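Side-chain contacts in xyloglucan-specific endo-beta-1,4-glucanase BoGH5A (Bacteroides ovatus, PDB 3ZMR), which cleaves the beta-1,4-glucan backbone of xyloglucan internally, with retention of anomeric configuration, releasing xyloglucan oligosaccharides: residues Lys157-Phe160 and Glu161-Ala165; Asp195-Glu198 and Ala199-Ala203; Lys202-Asp206 and Ala207-Val211; Tyr436-Gly440 and Tyr441-Leu445. One frame throughout, in Å; residues are numbered along the deposited sequence.

Contact 1: Lys157-Phe160 and Glu161-Ala165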
loop_
_atom_site.group_PDB
_atom_site.type_symbol
_atom_site.label_atom_id
_atom_site.label_comp_id
_atom_site.label_asym_id
_atom_site.label_seq_id
_atom_site.Cartn_x
_atom_site.Cartn_y
_atom_site.Cartn_z
ATOM N N LYS A 157 14.975 18.400 13.407
ATOM C CA LYS A 157 14.314 18.205 14.700
ATOM C C LYS A 157 13.202 19.234 14.924
ATOM O O LYS A 157 12.102 18.889 15.333
ATOM C CB LYS A 157 15.359 18.248 15.851
ATOM C CG LYS A 157 14.839 18.415 17.272
ATOM C CD LYS A 157 15.997 18.416 18.299
ATOM C CE LYS A 157 15.566 18.878 19.685
ATOM N NZ LYS A 157 15.099 20.294 19.709
ATOM N N VAL A 158 13.459 20.505 14.639
ATOM C CA VAL A 158 12.438 21.503 14.912
ATOM C C VAL A 158 11.206 21.314 14.018
ATOM O O VAL A 158 10.072 21.618 14.435
ATOM C CB VAL A 158 12.953 22.968 14.836
ATOM C CG1 VAL A 158 13.992 23.212 15.936
ATOM C CG2 VAL A 158 13.494 23.303 13.474
ATOM N N LEU A 159 11.391 20.824 12.789
ATOM C CA LEU A 159 10.230 20.535 11.937
ATOM C C LEU A 159 9.351 19.451 12.572
ATOM O O LEU A 159 8.144 19.595 12.696
ATOM C CB LEU A 159 10.679 20.058 10.539
ATOM C CG LEU A 159 9.553 19.575 9.623
ATOM C CD1 LEU A 159 8.533 20.705 9.415
ATOM C CD2 LEU A 159 10.126 19.050 8.305
ATOM N N PHE A 160 9.982 18.345 12.966
ATOM C CA PHE A 160 9.205 17.243 13.558
ATOM C C PHE A 160 8.562 17.631 14.870
ATOM O O PHE A 160 7.437 17.223 15.138
ATOM C CB PHE A 160 10.055 15.976 13.698
ATOM C CG PHE A 160 10.458 15.398 12.362
ATOM C CD1 PHE A 160 9.478 15.025 11.425
ATOM C CD2 PHE A 160 11.806 15.230 12.016
ATOM C CE1 PHE A 160 9.834 14.483 10.202
ATOM C CE2 PHE A 160 12.155 14.696 10.780
ATOM C CZ PHE A 160 11.181 14.316 9.882
ATOM N N GLU A 161 9.264 18.431 15.676
ATOM C CA GLU A 161 8.682 18.961 16.901
ATOM C C GLU A 161 7.475 19.865 16.634
ATOM O O GLU A 161 6.479 19.817 17.347
ATOM C CB GLU A 161 9.732 19.694 17.741
ATOM C CG GLU A 161 10.744 18.740 18.342
ATOM C CD GLU A 161 11.836 19.412 19.118
ATOM O OE1 GLU A 161 12.106 20.618 18.893
ATOM O OE2 GLU A 161 12.446 18.693 19.944
ATOM N N GLY A 162 7.554 20.648 15.564
ATOM C CA GLY A 162 6.437 21.526 15.195
ATOM C C GLY A 162 5.230 20.741 14.732
ATOM O O GLY A 162 4.078 21.066 15.044
ATOM N N ILE A 163 5.486 19.688 13.948
ATOM C CA ILE A 163 4.416 18.780 13.495
ATOM C C ILE A 163 3.678 18.178 14.690
ATOM O O ILE A 163 2.429 18.199 14.760
ATOM C CB ILE A 163 4.970 17.713 12.525
ATOM C CG1 ILE A 163 5.363 18.357 11.183
ATOM C CG2 ILE A 163 3.985 16.550 12.317
ATOM C CD1 ILE A 163 6.236 17.440 10.335
ATOM N N LYS A 164 4.444 17.641 15.643
ATOM C CA LYS A 164 3.854 17.067 16.846
ATOM C C LYS A 164 3.069 18.093 17.661
ATOM O O LYS A 164 1.948 17.853 18.086
ATOM C CB LYS A 164 4.936 16.436 17.694
ATOM C CG LYS A 164 4.461 15.762 18.979
ATOM C CD LYS A 164 3.839 14.406 18.736
ATOM C CE LYS A 164 3.285 13.822 20.030
ATOM N NZ LYS A 164 2.730 12.485 19.789
ATOM N N ALA A 165 3.669 19.274 17.822
ATOM C CA ALA A 165 3.055 20.339 18.612
ATOM C C ALA A 165 1.722 20.838 18.057
ATOM O O ALA A 165 0.826 21.222 18.814
ATOM C CB ALA A 165 4.037 21.489 18.767
#

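Contact 2: Asp195-Glu198 and Ala199-Ala203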
loop_
_atom_site.group_PDB
_atom_site.type_symbol
_atom_site.label_atom_id
_atom_site.label_comp_id
_atom_site.label_asym_id
_atom_site.label_seq_id
_atom_site.Cartn_x
_atom_site.Cartn_y
_atom_site.Cartn_z
ATOM N N ASP A 195 22.283 6.598 6.051
ATOM C CA ASP A 195 22.516 7.330 7.288
ATOM C C ASP A 195 21.631 8.584 7.370
ATOM O O ASP A 195 21.154 8.956 8.432
ATOM C CB ASP A 195 23.973 7.804 7.417
ATOM C CG ASP A 195 24.997 6.673 7.588
ATOM O OD1 ASP A 195 24.626 5.523 7.897
ATOM O OD2 ASP A 195 26.210 6.984 7.441
ATOM N N LYS A 196 21.500 9.300 6.250
ATOM C CA LYS A 196 20.693 10.541 6.217
ATOM C C LYS A 196 19.209 10.230 6.450
ATOM O O LYS A 196 18.519 10.885 7.203
ATOM C CB LYS A 196 20.872 11.270 4.868
ATOM C CG LYS A 196 22.220 11.964 4.720
ATOM C CD LYS A 196 22.443 12.470 3.311
ATOM C CE LYS A 196 21.701 13.764 3.035
ATOM N NZ LYS A 196 22.168 14.317 1.716
ATOM N N VAL A 197 18.728 9.209 5.750
ATOM C CA VAL A 197 17.352 8.754 5.940
ATOM C C VAL A 197 17.123 8.365 7.430
ATOM O O VAL A 197 16.155 8.777 8.088
ATOM C CB VAL A 197 16.996 7.597 4.986
ATOM C CG1 VAL A 197 15.555 7.161 5.247
ATOM C CG2 VAL A 197 17.189 8.008 3.522
ATOM N N GLU A 198 18.021 7.545 7.953
ATOM C CA GLU A 198 17.904 7.118 9.351
ATOM C C GLU A 198 17.914 8.297 10.330
ATOM O O GLU A 198 17.195 8.288 11.323
ATOM C CB GLU A 198 19.019 6.108 9.689
ATOM C CG GLU A 198 18.883 5.580 11.113
ATOM C CD GLU A 198 19.864 4.512 11.527
ATOM O OE1 GLU A 198 20.879 4.356 10.843
ATOM O OE2 GLU A 198 19.635 3.910 12.614
ATOM N N ALA A 199 18.758 9.307 10.069
ATOM C CA ALA A 199 18.831 10.452 10.982
ATOM C C ALA A 199 17.462 11.184 11.053
ATOM O O ALA A 199 17.018 11.632 12.110
ATOM C CB ALA A 199 19.921 11.414 10.556
ATOM N N ALA A 200 16.793 11.271 9.906
ATOM C CA ALA A 200 15.475 11.925 9.855
ATOM C C ALA A 200 14.421 11.078 10.570
ATOM O O ALA A 200 13.594 11.585 11.319
ATOM C CB ALA A 200 15.068 12.185 8.418
ATOM N N VAL A 201 14.468 9.770 10.349
ATOM C CA VAL A 201 13.555 8.855 11.031
ATOM C C VAL A 201 13.736 8.957 12.563
ATOM O O VAL A 201 12.771 9.082 13.307
ATOM C CB VAL A 201 13.760 7.411 10.548
ATOM C CG1 VAL A 201 13.052 6.423 11.475
ATOM C CG2 VAL A 201 13.296 7.271 9.101
ATOM N N LYS A 202 14.988 8.924 13.016
ATOM C CA LYS A 202 15.290 9.045 14.435
ATOM C C LYS A 202 14.754 10.377 15.021
ATOM O O LYS A 202 14.130 10.425 16.100
ATOM C CB LYS A 202 16.800 8.903 14.679
ATOM C CG LYS A 202 17.187 8.868 16.138
ATOM C CD LYS A 202 18.692 8.720 16.349
ATOM C CE LYS A 202 18.998 8.489 17.824
ATOM N NZ LYS A 202 18.448 9.544 18.726
ATOM N N ALA A 203 14.980 11.476 14.296
ATOM C CA ALA A 203 14.474 12.796 14.754
ATOM C C ALA A 203 12.941 12.809 14.877
ATOM O O ALA A 203 12.384 13.319 15.836
ATOM C CB ALA A 203 14.943 13.883 13.802
#

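Contact 3: Lys202-Asp206 and Ala207-Val211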
loop_
_atom_site.group_PDB
_atom_site.type_symbol
_atom_site.label_atom_id
_atom_site.label_comp_id
_atom_site.label_asym_id
_atom_site.label_seq_id
_atom_site.Cartn_x
_atom_site.Cartn_y
_atom_site.Cartn_z
ATOM N N LYS A 202 14.988 8.924 13.016
ATOM C CA LYS A 202 15.290 9.045 14.435
ATOM C C LYS A 202 14.754 10.377 15.021
ATOM O O LYS A 202 14.130 10.425 16.100
ATOM C CB LYS A 202 16.800 8.903 14.679
ATOM C CG LYS A 202 17.187 8.868 16.138
ATOM C CD LYS A 202 18.692 8.720 16.349
ATOM C CE LYS A 202 18.998 8.489 17.824
ATOM N NZ LYS A 202 18.448 9.544 18.726
ATOM N N ALA A 203 14.980 11.476 14.296
ATOM C CA ALA A 203 14.474 12.796 14.754
ATOM C C ALA A 203 12.941 12.809 14.877
ATOM O O ALA A 203 12.384 13.319 15.836
ATOM C CB ALA A 203 14.943 13.883 13.802
ATOM N N ALA A 204 12.270 12.188 13.902
ATOM C CA ALA A 204 10.803 12.143 13.916
ATOM C C ALA A 204 10.301 11.292 15.098
ATOM O O ALA A 204 9.351 11.642 15.803
ATOM C CB ALA A 204 10.283 11.603 12.603
ATOM N N LEU A 205 10.921 10.138 15.283
ATOM C CA LEU A 205 10.550 9.279 16.393
ATOM C C LEU A 205 10.802 9.948 17.754
ATOM O O LEU A 205 9.999 9.848 18.685
ATOM C CB LEU A 205 11.323 7.962 16.314
ATOM C CG LEU A 205 10.887 7.001 15.185
ATOM C CD1 LEU A 205 11.920 5.891 15.051
ATOM C CD2 LEU A 205 9.493 6.419 15.356
ATOM N N ASP A 206 11.959 10.587 17.867
ATOM C CA ASP A 206 12.309 11.286 19.117
ATOM C C ASP A 206 11.343 12.439 19.458
ATOM O O ASP A 206 11.150 12.773 20.622
ATOM C CB ASP A 206 13.752 11.783 19.113
ATOM C CG ASP A 206 14.798 10.648 19.129
ATOM O OD1 ASP A 206 14.463 9.481 19.387
ATOM O OD2 ASP A 206 15.989 10.948 18.894
ATOM N N ALA A 207 10.739 13.031 18.423
ATOM C CA ALA A 207 9.708 14.054 18.573
ATOM C C ALA A 207 8.359 13.515 19.000
ATOM O O ALA A 207 7.444 14.261 19.277
ATOM C CB ALA A 207 9.580 14.872 17.289
ATOM N N GLY A 208 8.230 12.198 19.020
ATOM C CA GLY A 208 7.027 11.560 19.515
ATOM C C GLY A 208 6.053 11.150 18.426
ATOM O O GLY A 208 4.896 10.885 18.710
ATOM N N LEU A 209 6.521 11.099 17.191
ATOM C CA LEU A 209 5.654 10.726 16.063
ATOM C C LEU A 209 5.730 9.244 15.674
ATOM O O LEU A 209 6.781 8.608 15.810
ATOM C CB LEU A 209 6.062 11.561 14.852
ATOM C CG LEU A 209 5.895 13.077 15.006
ATOM C CD1 LEU A 209 6.655 13.778 13.893
ATOM C CD2 LEU A 209 4.401 13.434 14.968
ATOM N N TYR A 210 4.624 8.705 15.159
ATOM C CA TYR A 210 4.687 7.536 14.279
ATOM C C TYR A 210 5.340 7.946 12.985
ATOM O O TYR A 210 5.103 9.054 12.494
ATOM C CB TYR A 210 3.303 6.950 14.005
ATOM C CG TYR A 210 2.676 6.220 15.176
ATOM C CD1 TYR A 210 2.859 4.863 15.345
ATOM C CD2 TYR A 210 1.856 6.888 16.076
ATOM C CE1 TYR A 210 2.273 4.181 16.393
ATOM C CE2 TYR A 210 1.292 6.224 17.142
ATOM C CZ TYR A 210 1.520 4.859 17.297
ATOM O OH TYR A 210 0.943 4.174 18.350
ATOM N N VAL A 211 6.132 7.042 12.403
ATOM C CA VAL A 211 6.877 7.319 11.175
ATOM C C VAL A 211 6.615 6.219 10.161
ATOM O O VAL A 211 6.706 5.047 10.508
ATOM C CB VAL A 211 8.384 7.457 11.419
ATOM C CG1 VAL A 211 9.118 7.684 10.109
ATOM C CG2 VAL A 211 8.631 8.586 12.442
#

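Contact 4: Tyr436-Gly440 and Tyr441-Leu445. With GLC (alpha-D-glucopyranose), chain L; BGC (beta-D-glucopyranose), chain C.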
loop_
_atom_site.group_PDB
_atom_site.type_symbol
_atom_site.label_atom_id
_atom_site.label_comp_id
_atom_site.label_asym_id
_atom_site.label_seq_id
_atom_site.Cartn_x
_atom_site.Cartn_y
_atom_site.Cartn_z
ATOM N N TYR A 436 -1.962 14.409 5.297
ATOM C CA TYR A 436 -1.973 15.586 4.418
ATOM C C TYR A 436 -0.704 15.673 3.575
ATOM O O TYR A 436 0.384 15.449 4.062
ATOM C CB TYR A 436 -2.105 16.853 5.275
ATOM C CG TYR A 436 -2.151 18.130 4.452
ATOM C CD1 TYR A 436 -3.313 18.555 3.833
ATOM C CD2 TYR A 436 -1.003 18.879 4.268
ATOM C CE1 TYR A 436 -3.322 19.720 3.063
ATOM C CE2 TYR A 436 -0.998 20.003 3.473
ATOM C CZ TYR A 436 -2.164 20.431 2.892
ATOM O OH TYR A 436 -2.184 21.529 2.094
ATOM N N TRP A 437 -0.872 16.043 2.307
ATOM C CA TRP A 437 0.243 16.205 1.371
ATOM C C TRP A 437 0.861 17.591 1.503
ATOM O O TRP A 437 0.342 18.573 0.979
ATOM C CB TRP A 437 -0.178 15.936 -0.084
ATOM C CG TRP A 437 1.006 16.003 -0.992
ATOM C CD1 TRP A 437 1.258 16.969 -1.933
ATOM C CD2 TRP A 437 2.141 15.110 -1.037
ATOM N NE1 TRP A 437 2.445 16.713 -2.548
ATOM C CE2 TRP A 437 3.028 15.604 -2.022
ATOM C CE3 TRP A 437 2.493 13.976 -0.342
ATOM C CZ2 TRP A 437 4.257 14.975 -2.342
ATOM C CZ3 TRP A 437 3.707 13.349 -0.654
ATOM C CH2 TRP A 437 4.568 13.842 -1.646
ATOM N N ASP A 438 1.969 17.659 2.222
ATOM C CA ASP A 438 2.792 18.868 2.376
ATOM C C ASP A 438 4.037 18.631 1.559
ATOM O O ASP A 438 4.815 17.714 1.852
ATOM C CB ASP A 438 3.084 19.125 3.847
ATOM C CG ASP A 438 4.007 20.310 4.092
ATOM O OD1 ASP A 438 5.003 20.472 3.346
ATOM O OD2 ASP A 438 3.787 21.001 5.122
ATOM N N ALA A 439 4.231 19.455 0.528
ATOM C CA ALA A 439 5.401 19.326 -0.371
ATOM C C ALA A 439 6.363 20.496 -0.197
ATOM O O ALA A 439 7.306 20.654 -0.978
ATOM C CB ALA A 439 4.968 19.219 -1.823
ATOM N N GLY A 440 6.153 21.291 0.852
ATOM C CA GLY A 440 6.998 22.479 1.116
ATOM C C GLY A 440 6.818 23.665 0.186
ATOM O O GLY A 440 7.651 24.585 0.186
ATOM N N TYR A 441 5.742 23.636 -0.594
ATOM C CA TYR A 441 5.432 24.708 -1.560
ATOM C C TYR A 441 4.193 25.457 -1.018
ATOM O O TYR A 441 4.015 25.564 0.211
ATOM C CB TYR A 441 5.292 24.132 -2.990
ATOM C CG TYR A 441 5.140 25.158 -4.090
ATOM C CD1 TYR A 441 6.058 26.176 -4.228
ATOM C CD2 TYR A 441 4.063 25.103 -4.980
ATOM C CE1 TYR A 441 5.930 27.136 -5.238
ATOM C CE2 TYR A 441 3.903 26.066 -5.961
ATOM C CZ TYR A 441 4.850 27.071 -6.094
ATOM O OH TYR A 441 4.668 28.032 -7.056
ATOM N N THR A 442 3.340 25.994 -1.880
ATOM C CA THR A 442 2.266 26.851 -1.372
ATOM C C THR A 442 1.227 26.147 -0.499
ATOM O O THR A 442 0.558 26.779 0.322
ATOM C CB THR A 442 1.519 27.549 -2.513
ATOM O OG1 THR A 442 0.929 26.567 -3.363
ATOM C CG2 THR A 442 2.464 28.443 -3.298
ATOM N N GLU A 443 1.135 24.837 -0.672
ATOM C CA GLU A 443 0.232 23.980 0.103
ATOM C C GLU A 443 0.797 23.581 1.478
ATOM O O GLU A 443 0.116 22.893 2.261
ATOM C CB GLU A 443 -0.092 22.712 -0.687
ATOM C CG GLU A 443 1.004 21.638 -0.662
ATOM C CD GLU A 443 2.358 22.138 -1.144
ATOM O OE1 GLU A 443 2.427 22.786 -2.227
ATOM O OE2 GLU A 443 3.357 21.884 -0.439
ATOM N N LYS A 444 2.006 24.017 1.813
ATOM C CA LYS A 444 2.663 23.519 3.008
ATOM C C LYS A 444 1.963 23.986 4.305
ATOM O O LYS A 444 1.332 25.072 4.345
ATOM C CB LYS A 444 4.144 23.904 3.006
ATOM C CG LYS A 444 4.407 25.358 3.382
ATOM C CD LYS A 444 5.831 25.783 3.036
ATOM C CE LYS A 444 6.086 27.201 3.532
ATOM N NZ LYS A 444 7.433 27.688 3.135
ATOM N N LEU A 445 2.076 23.172 5.366
ATOM C CA LEU A 445 1.507 23.546 6.652
ATOM C C LEU A 445 2.504 24.229 7.569
ATOM O O LEU A 445 2.124 24.996 8.452
ATOM C CB LEU A 445 0.896 22.348 7.348
ATOM C CG LEU A 445 -0.199 21.624 6.594
ATOM C CD1 LEU A 445 -0.646 20.442 7.443
ATOM C CD2 LEU A 445 -1.390 22.537 6.245
HETATM C C1 GLC L . 0.742 11.322 -5.442
HETATM C C2 GLC L . 2.246 11.076 -5.460
HETATM C C3 GLC L . 3.034 12.338 -5.104
HETATM C C4 GLC L . 2.552 13.451 -6.041
HETATM C C5 GLC L . 1.018 13.525 -6.055
HETATM C C6 GLC L . 0.454 14.626 -6.949
HETATM O O2 GLC L . 2.533 9.999 -4.607
HETATM O O3 GLC L . 4.460 12.109 -5.148
HETATM O O4 GLC L . 3.087 14.640 -5.528
HETATM O O5 GLC L . 0.468 12.281 -6.429
HETATM O O6 GLC L . 0.316 15.779 -6.141
HETATM C C2 BGC C . 2.233 10.878 -5.544
HETATM C C3 BGC C . 2.906 12.207 -5.162
HETATM C C4 BGC C . 2.377 13.382 -5.978
HETATM C C5 BGC C . 0.852 13.322 -5.803
HETATM C C6 BGC C . 0.180 14.493 -6.498
HETATM C C1 BGC C . 0.703 10.889 -5.679
HETATM O O2 BGC C . 2.599 9.884 -4.589
HETATM O O3 BGC C . 4.329 12.074 -5.363
HETATM O O4 BGC C . 3.001 14.621 -5.536
HETATM O O5 BGC C . 0.313 12.097 -6.337
HETATM O O6 BGC C . 0.727 14.566 -7.826
HETATM O O HOH W 1 7.580 27.402 0.321
#

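Contact 1: Lys157-Phe160 and Glu161-Ala165
K157 and E161, one turn apart on helix 157-165, carry the polar side of this contact. K157 NZ lies 3.1 Å from both OE1 and OE2 of E161, a forked salt bridge made of two weak hydrogen bonds. The lysine runs out extended, its CG anti to the backbone N (chi1 165°), and bends only at the last torsion, which swings the ammonium over to the carboxylate. With E161 shortened to an alanine, the K157 ammonium would probably lose its mate on the helix and be freer to turn. E161 N also bonds to K157 O at 2.9 Å, the helical bond beneath the salt bridge.

The buried side is apolar. I163 CD1 sits 4.0 Å from L159 CG and 4.2 Å from F160 CD1, approaching that ring obliquely; all three residues are buried, and apolar chains suit a face turned to other apolar side chains. Further out, F160 packs on A203 and A204 of helix 191-206 and on V171 and I173 of strand 170-173, while I163 meets F168 and F446. K164 NZ bonds to G208 O and forms a salt bridge with D169. This is an amphipathic helix of a TIM barrel's outer layer, with an i to i+4 salt bridge on its polar face.

Contact 2: Asp195-Glu198 and Ala199-Ala203
V201 lays its CG2 methyl against the carbonyl of the preceding turn, 3.4 Å from V197 O. That methyl stands beside its own backbone N, anti to the carbonyl carbon, which places it over that carbonyl; it also approaches V197 CG1 at 4.5 Å, a light valine-to-valine touch. Beneath them V201 N donates to V197 O at 3.0 Å with an angle of 166°. The next residue continues the pattern, K202 N binding E198 O at 2.9 Å while K202 CB rests 3.4 Å from the same oxygen.

A199 and A200 bring only methyls: A199 CB lies 3.5 Å from D195 O, and A200 CB is 3.6 Å from V197 O. A200 is buried against F132, a place that a small methyl suits.

The polar groups look outward to other partners. E198, extended from a CG anti to the backbone N (chi1 -177°), forms a salt bridge with R247 through OE1 and receives Y251 OH on OE2. D195, one turn earlier, shares R247, whose charge probably balances both acids; K196 pairs with E147.

Among its neighbours, helix 191-206 turns V197 and V201 to F248 of helix 227-248, brings A200 O against the F160 ring of helix 157-165, and places V201 O near V211 CG2 of strand 210-214.

Contact 3: Lys202-Asp206 and Ala207-Val211
A203 gives its carbonyl to A207, whose N lies 3.1 Å from A203 O, the last ordinary turn of the helix. At A204 the pattern changes. Its oxygen accepts L209 N at 3.2 Å and, more weakly, A207 N, while its CB is pressed 3.4 Å from V211 CG2, tighter than usual for two carbons; the closeness suggests that little more than a methyl would fit. A204 CB also grazes L209 CD1 at 4.4 Å.

L205 follows, its carbonyl taking G208 N at 3.0 Å from well above the carbonyl plane. Its side chain, with CG beside the backbone N (chi1 -72°), bends round so that CD2 lies 3.7 Å from V211 CG2, the two side chains crossing at about a right angle. D206 points outward and receives K202 NZ on the syn lone pair of OD2 at 2.8 Å, a salt bridge one turn long.

The two bonds from G208 and L209 back into the last turn make a Schellman motif. G208 has a phi of 98°, at which a CB would jam against the carbonyl before it, so glycine belongs here. Chemically, the motif satisfies terminal carbonyls as the chain turns into strand 210-214, and K202 probably eases the unfavourable placing of an acid at a helix C-terminus.

Contact 4: Tyr436-Gly440 and Tyr441-Leu445
Y436 and L445 form the dense side of this turn. L445 CD2 sits 4.2 Å from the centroid of the Y436 ring in an off-centre CH-pi contact, and the phenol reaches past it to donate from OH to E443 O at 2.7 Å, in the carbonyl plane and on a lone pair. A phenylalanine in place of Y436 would keep the ring against L445 but would probably leave the E443 carbonyl without this donor.

E443, within the type I beta turn from Y441 to K444, bends back under the loop, its CG wedged between backbone N and carbonyl carbon (chi1 79°). OE2 is thereby gripped from opposite faces of its plane by A439 N at 2.8 Å and Y441 N at 3.0 Å. D438 ties the outgoing and returning parts of the loop together: OD2 takes L445 N at 2.8 Å from above the carboxylate, and OD1 takes G440 N at 2.9 Å, an Asx turn.

The outer side is looser. There K444 NZ and G440 O are joined through a water, and T442 CG2 sits over one face of the exposed Y441 ring. W437, by contrast, turns one face to C3 of the bound glucose.

Three of the four carboxylate oxygens of D438 and E443 accept backbone N-H groups. The 4.4 Å approach of D438 OD1 to E443 OE2 is probably offset by R448, which forms a salt bridge with D438, and the turn is fixed beside substrate-binding W437.

In the fold
All four contacts are local, and none encloses another. From the N terminus, contact 1 is one short barrel helix, 157-165, leading toward strand 170-173. Contact 2 lies midway along the next helix, 191-206, and contact 3 overlaps it, sharing K202 and A203, before closing the turn into strand 210-214. The two helices lie side by side, and contact 1 meets both contact 2 and contact 3, joining the first helix to the middle and the C-terminal end of the second. Contact 4, far along the chain, shapes the loop after the last barrel strand, 433-436; it touches none of the others, its nearest atoms being about 6 Å from contact 1.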